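PDB 4AXH: (R)-specific secondary-alkylsulfatase from Pseudomonas sp., which hydrolyses (R)-configured secondary alkyl sulfates to (S)-alcohols and sulfate with strict inversion of configuration, as a zinc-dependent homodimer. Local coordinates for residues L379-L393 / N423-D436. Residues are numbered along the deposited sequence; the frame is centred on the assembly and turned at random.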
loop_
_atom_site.group_PDB
_atom_site.type_symbol
_atom_site.label_atom_id
_atom_site.label_comp_id
_atom_site.label_asym_id
_atom_site.label_seq_id
_atom_site.Cartn_x
_atom_site.Cartn_y
_atom_site.Cartn_z
ATOM N N LEU A 379 2.334 11.843 -10.977
ATOM C CA LEU A 379 2.946 10.783 -10.200
ATOM C C LEU A 379 2.202 9.486 -10.396
ATOM O O LEU A 379 2.815 8.509 -10.804
ATOM C CB LEU A 379 3.089 11.165 -8.716
ATOM C CG LEU A 379 4.199 12.143 -8.405
ATOM C CD1 LEU A 379 4.016 12.716 -7.000
ATOM C CD2 LEU A 379 5.569 11.500 -8.570
ATOM N N ASN A 380 0.882 9.527 -10.241
ATOM C CA ASN A 380 0.010 8.382 -10.428
ATOM C C ASN A 380 0.040 7.877 -11.891
ATOM O O ASN A 380 0.427 6.734 -12.141
ATOM C CB ASN A 380 -1.413 8.759 -10.009
ATOM C CG ASN A 380 -2.355 7.598 -10.018
ATOM O OD1 ASN A 380 -2.421 6.819 -9.059
ATOM N ND2 ASN A 380 -3.099 7.449 -11.110
ATOM N N ASN A 381 -0.323 8.753 -12.843
ATOM C CA ASN A 381 -0.441 8.424 -14.256
ATOM C C ASN A 381 0.834 8.035 -14.962
ATOM O O ASN A 381 0.788 7.110 -15.763
ATOM C CB ASN A 381 -1.197 9.501 -15.020
ATOM C CG ASN A 381 -2.583 9.811 -14.517
ATOM O OD1 ASN A 381 -3.315 8.948 -13.989
ATOM N ND2 ASN A 381 -2.990 11.062 -14.702
ATOM N N ARG A 382 1.969 8.725 -14.710
ATOM C CA ARG A 382 3.225 8.380 -15.396
ATOM C C ARG A 382 3.737 7.026 -14.910
ATOM O O ARG A 382 4.160 6.210 -15.736
ATOM C CB ARG A 382 4.284 9.469 -15.242
ATOM C CG ARG A 382 5.692 9.125 -15.786
ATOM C CD ARG A 382 6.044 9.807 -17.103
ATOM N NE ARG A 382 5.511 9.083 -18.249
ATOM C CZ ARG A 382 6.259 8.583 -19.218
ATOM N NH1 ARG A 382 7.569 8.746 -19.201
ATOM N NH2 ARG A 382 5.699 7.919 -20.221
ATOM N N ALA A 383 3.676 6.787 -13.589
ATOM C CA ALA A 383 4.093 5.539 -12.994
ATOM C C ALA A 383 3.266 4.394 -13.587
ATOM O O ALA A 383 3.866 3.455 -14.121
ATOM C CB ALA A 383 3.963 5.598 -11.466
ATOM N N LEU A 384 1.908 4.515 -13.578
ATOM C CA LEU A 384 0.990 3.511 -14.141
ATOM C C LEU A 384 1.296 3.269 -15.630
ATOM O O LEU A 384 1.260 2.131 -16.102
ATOM C CB LEU A 384 -0.452 3.987 -13.975
ATOM C CG LEU A 384 -1.423 3.205 -13.058
ATOM C CD1 LEU A 384 -0.720 2.160 -12.200
ATOM C CD2 LEU A 384 -2.281 4.157 -12.226
ATOM N N ASN A 385 1.667 4.340 -16.353
ATOM C CA ASN A 385 2.070 4.264 -17.759
ATOM C C ASN A 385 3.311 3.366 -17.882
ATOM O O ASN A 385 3.258 2.348 -18.566
ATOM C CB ASN A 385 2.329 5.669 -18.333
ATOM C CG ASN A 385 2.694 5.678 -19.798
ATOM O OD1 ASN A 385 3.873 5.621 -20.171
ATOM N ND2 ASN A 385 1.691 5.742 -20.660
ATOM N N LEU A 386 4.398 3.719 -17.180
ATOM C CA LEU A 386 5.661 2.989 -17.208
ATOM C C LEU A 386 5.561 1.555 -16.649
ATOM O O LEU A 386 6.265 0.678 -17.152
ATOM C CB LEU A 386 6.779 3.794 -16.550
ATOM C CG LEU A 386 7.191 5.096 -17.243
ATOM C CD1 LEU A 386 8.241 5.851 -16.402
ATOM C CD2 LEU A 386 7.808 4.840 -18.635
ATOM N N MET A 387 4.662 1.303 -15.661
ATOM C CA MET A 387 4.407 -0.026 -15.093
ATOM C C MET A 387 3.862 -0.938 -16.225
ATOM O O MET A 387 4.376 -2.038 -16.445
ATOM C CB MET A 387 3.372 0.058 -13.944
ATOM C CG MET A 387 3.932 0.508 -12.599
ATOM S SD MET A 387 2.644 0.456 -11.289
ATOM C CE MET A 387 2.641 2.129 -10.781
ATOM N N ASN A 388 2.864 -0.433 -16.982
ATOM C CA ASN A 388 2.209 -1.109 -18.111
ATOM C C ASN A 388 3.131 -1.358 -19.301
ATOM O O ASN A 388 2.826 -2.203 -20.152
ATOM C CB ASN A 388 0.963 -0.361 -18.515
ATOM C CG ASN A 388 -0.179 -0.562 -17.564
ATOM O OD1 ASN A 388 -0.688 -1.669 -17.409
ATOM N ND2 ASN A 388 -0.656 0.516 -16.958
ATOM N N LYS A 389 4.277 -0.652 -19.338
ATOM C CA LYS A 389 5.325 -0.807 -20.353
ATOM C C LYS A 389 6.368 -1.825 -19.860
ATOM O O LYS A 389 7.316 -2.154 -20.579
ATOM C CB LYS A 389 5.996 0.549 -20.663
ATOM C CG LYS A 389 5.196 1.441 -21.612
ATOM C CD LYS A 389 5.912 2.757 -21.866
ATOM C CE LYS A 389 5.071 3.718 -22.661
ATOM N NZ LYS A 389 5.501 5.121 -22.461
ATOM N N GLY A 390 6.193 -2.287 -18.619
ATOM C CA GLY A 390 7.056 -3.283 -18.007
ATOM C C GLY A 390 8.184 -2.790 -17.154
ATOM O O GLY A 390 9.064 -3.581 -16.790
ATOM N N LEU A 391 8.190 -1.494 -16.835
ATOM C CA LEU A 391 9.228 -0.920 -15.965
ATOM C C LEU A 391 8.983 -1.293 -14.501
ATOM O O LEU A 391 7.829 -1.423 -14.074
ATOM C CB LEU A 391 9.339 0.613 -16.134
ATOM C CG LEU A 391 10.351 1.117 -17.184
ATOM C CD1 LEU A 391 9.732 1.177 -18.566
ATOM C CD2 LEU A 391 10.840 2.470 -16.823
ATOM N N THR A 392 10.076 -1.530 -13.765
ATOM C CA THR A 392 10.048 -1.886 -12.346
ATOM C C THR A 392 10.352 -0.661 -11.475
ATOM O O THR A 392 10.996 0.268 -11.940
ATOM C CB THR A 392 10.914 -3.143 -12.071
ATOM O OG1 THR A 392 12.266 -2.928 -12.472
ATOM C CG2 THR A 392 10.384 -4.370 -12.775
ATOM N N LEU A 393 9.877 -0.644 -10.228
ATOM C CA LEU A 393 10.003 0.481 -9.292
ATOM C C LEU A 393 11.235 1.348 -9.403
ATOM O O LEU A 393 11.096 2.571 -9.470
ATOM C CB LEU A 393 9.701 0.073 -7.837
ATOM C CG LEU A 393 10.779 -0.597 -6.984
ATOM C CD1 LEU A 393 10.525 -0.314 -5.523
ATOM C CD2 LEU A 393 10.861 -2.083 -7.247
ATOM N N ASN A 423 8.286 8.681 -4.370
ATOM C CA ASN A 423 6.878 8.716 -4.737
ATOM C C ASN A 423 6.562 7.877 -5.941
ATOM O O ASN A 423 5.519 7.231 -5.935
ATOM C CB ASN A 423 6.387 10.144 -4.902
ATOM C CG ASN A 423 6.184 10.860 -3.582
ATOM O OD1 ASN A 423 6.105 10.243 -2.491
ATOM N ND2 ASN A 423 6.087 12.189 -3.655
ATOM N N LEU A 424 7.442 7.861 -6.962
ATOM C CA LEU A 424 7.237 6.992 -8.142
ATOM C C LEU A 424 7.318 5.516 -7.709
ATOM O O LEU A 424 6.459 4.716 -8.080
ATOM C CB LEU A 424 8.253 7.273 -9.272
ATOM C CG LEU A 424 8.159 8.625 -9.974
ATOM C CD1 LEU A 424 9.392 8.885 -10.736
ATOM C CD2 LEU A 424 6.936 8.730 -10.892
ATOM N N ARG A 425 8.304 5.192 -6.855
ATOM C CA ARG A 425 8.491 3.855 -6.286
ATOM C C ARG A 425 7.253 3.504 -5.465
ATOM O O ARG A 425 6.725 2.418 -5.639
ATOM C CB ARG A 425 9.823 3.773 -5.482
ATOM C CG ARG A 425 11.059 3.834 -6.410
ATOM C CD ARG A 425 12.411 3.532 -5.789
ATOM N NE ARG A 425 13.050 4.727 -5.265
ATOM C CZ ARG A 425 14.238 5.189 -5.633
ATOM N NH1 ARG A 425 14.979 4.520 -6.503
ATOM N NH2 ARG A 425 14.707 6.303 -5.109
ATOM N N ALA A 426 6.715 4.473 -4.687
ATOM C CA ALA A 426 5.506 4.343 -3.869
ATOM C C ALA A 426 4.270 3.960 -4.676
ATOM O O ALA A 426 3.487 3.119 -4.211
ATOM C CB ALA A 426 5.244 5.628 -3.050
ATOM N N VAL A 427 4.064 4.608 -5.859
ATOM C CA VAL A 427 2.905 4.332 -6.768
ATOM C C VAL A 427 3.017 2.847 -7.253
ATOM O O VAL A 427 2.008 2.151 -7.296
ATOM C CB VAL A 427 2.718 5.363 -7.942
ATOM C CG1 VAL A 427 1.479 5.056 -8.793
ATOM C CG2 VAL A 427 2.628 6.796 -7.415
ATOM N N TYR A 428 4.256 2.373 -7.533
ATOM C CA TYR A 428 4.551 0.995 -7.895
ATOM C C TYR A 428 4.160 0.085 -6.734
ATOM O O TYR A 428 3.430 -0.864 -6.979
ATOM C CB TYR A 428 6.025 0.812 -8.260
ATOM C CG TYR A 428 6.350 -0.548 -8.837
ATOM C CD1 TYR A 428 6.593 -1.646 -8.007
ATOM C CD2 TYR A 428 6.431 -0.741 -10.214
ATOM C CE1 TYR A 428 6.910 -2.898 -8.539
ATOM C CE2 TYR A 428 6.742 -1.990 -10.755
ATOM C CZ TYR A 428 6.988 -3.060 -9.914
ATOM O OH TYR A 428 7.296 -4.276 -10.471
ATOM N N GLN A 429 4.615 0.379 -5.488
ATOM C CA GLN A 429 4.264 -0.357 -4.259
ATOM C C GLN A 429 2.731 -0.408 -4.073
ATOM O O GLN A 429 2.170 -1.494 -3.876
ATOM C CB GLN A 429 4.932 0.296 -3.013
ATOM C CG GLN A 429 4.371 -0.194 -1.657
ATOM C CD GLN A 429 4.789 0.643 -0.458
ATOM O OE1 GLN A 429 5.964 1.000 -0.297
ATOM N NE2 GLN A 429 3.848 0.907 0.445
ATOM N N ARG A 430 2.065 0.770 -4.137
ATOM C CA ARG A 430 0.614 0.865 -3.984
ATOM C C ARG A 430 -0.189 -0.018 -4.975
ATOM O O ARG A 430 -1.096 -0.710 -4.541
ATOM C CB ARG A 430 0.127 2.335 -3.897
ATOM C CG ARG A 430 -1.164 2.651 -4.644
ATOM C CD ARG A 430 -2.174 3.506 -3.897
ATOM N NE ARG A 430 -3.377 3.592 -4.725
ATOM C CZ ARG A 430 -4.628 3.608 -4.276
ATOM N NH1 ARG A 430 -4.873 3.561 -2.975
ATOM N NH2 ARG A 430 -5.646 3.653 -5.130
ATOM N N TYR A 431 0.167 -0.030 -6.266
ATOM C CA TYR A 431 -0.572 -0.792 -7.281
ATOM C C TYR A 431 -0.042 -2.197 -7.499
ATOM O O TYR A 431 -0.806 -3.062 -7.921
ATOM C CB TYR A 431 -0.620 -0.042 -8.641
ATOM C CG TYR A 431 -1.522 1.166 -8.672
ATOM C CD1 TYR A 431 -2.896 1.032 -8.827
ATOM C CD2 TYR A 431 -1.000 2.453 -8.559
ATOM C CE1 TYR A 431 -3.739 2.149 -8.839
ATOM C CE2 TYR A 431 -1.828 3.580 -8.610
ATOM C CZ TYR A 431 -3.200 3.428 -8.756
ATOM O OH TYR A 431 -4.023 4.554 -8.747
ATOM N N LEU A 432 1.258 -2.418 -7.300
ATOM C CA LEU A 432 1.838 -3.749 -7.539
ATOM C C LEU A 432 2.518 -4.386 -6.296
ATOM O O LEU A 432 2.344 -5.587 -6.045
ATOM C CB LEU A 432 2.745 -3.780 -8.784
ATOM C CG LEU A 432 2.095 -3.332 -10.122
ATOM C CD1 LEU A 432 3.117 -3.289 -11.259
ATOM C CD2 LEU A 432 0.908 -4.197 -10.526
ATOM N N GLY A 433 3.263 -3.587 -5.541
ATOM C CA GLY A 433 3.940 -4.071 -4.348
ATOM C C GLY A 433 5.442 -4.109 -4.458
ATOM O O GLY A 433 5.994 -3.829 -5.526
ATOM N N PHE A 434 6.114 -4.467 -3.340
ATOM C CA PHE A 434 7.569 -4.471 -3.222
ATOM C C PHE A 434 8.258 -5.376 -4.230
ATOM O O PHE A 434 9.420 -5.132 -4.567
ATOM C CB PHE A 434 8.001 -4.824 -1.778
ATOM C CG PHE A 434 7.934 -6.303 -1.438
ATOM C CD1 PHE A 434 6.758 -6.871 -0.955
ATOM C CD2 PHE A 434 9.037 -7.135 -1.650
ATOM C CE1 PHE A 434 6.681 -8.240 -0.708
ATOM C CE2 PHE A 434 8.954 -8.510 -1.411
ATOM C CZ PHE A 434 7.785 -9.045 -0.921
ATOM N N TYR A 435 7.585 -6.458 -4.638
ATOM C CA TYR A 435 8.148 -7.474 -5.535
ATOM C C TYR A 435 8.017 -7.051 -6.992
ATOM O O TYR A 435 6.907 -6.757 -7.445
ATOM C CB TYR A 435 7.473 -8.839 -5.255
ATOM C CG TYR A 435 7.810 -9.932 -6.240
ATOM C CD1 TYR A 435 9.125 -10.356 -6.418
ATOM C CD2 TYR A 435 6.809 -10.582 -6.960
ATOM C CE1 TYR A 435 9.441 -11.365 -7.327
ATOM C CE2 TYR A 435 7.111 -11.621 -7.840
ATOM C CZ TYR A 435 8.431 -12.002 -8.027
ATOM O OH TYR A 435 8.765 -12.994 -8.906
ATOM N N ASP A 436 9.148 -7.014 -7.715
ATOM C CA ASP A 436 9.206 -6.533 -9.104
ATOM C C ASP A 436 8.677 -7.452 -10.214
ATOM O O ASP A 436 8.507 -6.998 -11.350
ATOM C CB ASP A 436 10.589 -5.931 -9.444
ATOM C CG ASP A 436 11.764 -6.907 -9.513
ATOM O OD1 ASP A 436 11.555 -8.116 -9.264
ATOM O OD2 ASP A 436 12.899 -6.457 -9.838
#
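The hydroxyl of Tyr-431 donates to OD1 of Asn-380 over 2.8 Å from OH to OD1, meeting an in-plane lone pair of the amide and joining helix 362-388 to helix 420-431, whose segments here cross at -66°. Helix 420-431 falls in the alkyl sulfatase dimerisation family region, and the pair packs by a knob-into-hole contact: Val-427 sits among Leu-379, Asn-380, Ala-383 and Met-387, with its CG1 3.7 Å from CB of Ala-383. The Asn-380 amide plane is turned 63° from the ring of Tyr-431, and ND2 of Asn-380 donates to OD1 of the next residue, Asn-381, consistent with the amide being turned this way round. Leu-384 lays CD1 over one face of the Tyr-431 ring, a CH-pi contact 3.9 Å from the centroid. Met-387 bends at chi3 (-121°), which tucks CE against the backbone of Val-427. Its SD lies 3.8 Å from CD1 of Leu-432 and also makes an oblique Met-aromatic contact with Tyr-428.

At the other end, Asn-423 touches Leu-379 but spends its amide on the backbone of His-317 and Leu-319, the latter in the sulfate-binding loop. Arg-425 instead forms a salt bridge with Asp-443 of the second subunit, so helix 420-431 reaches both the sulfate-binding loop and the dimer partner.

Past the Schellman motif at Gly-390, the chain swings round to the Tyr-428 ring. O of Leu-391 lies at the ring edge, 3.5 Å from CE2, while the backbone N and CB of Leu-393 lie over one face, CB making a CH-pi contact 3.9 Å from the centroid.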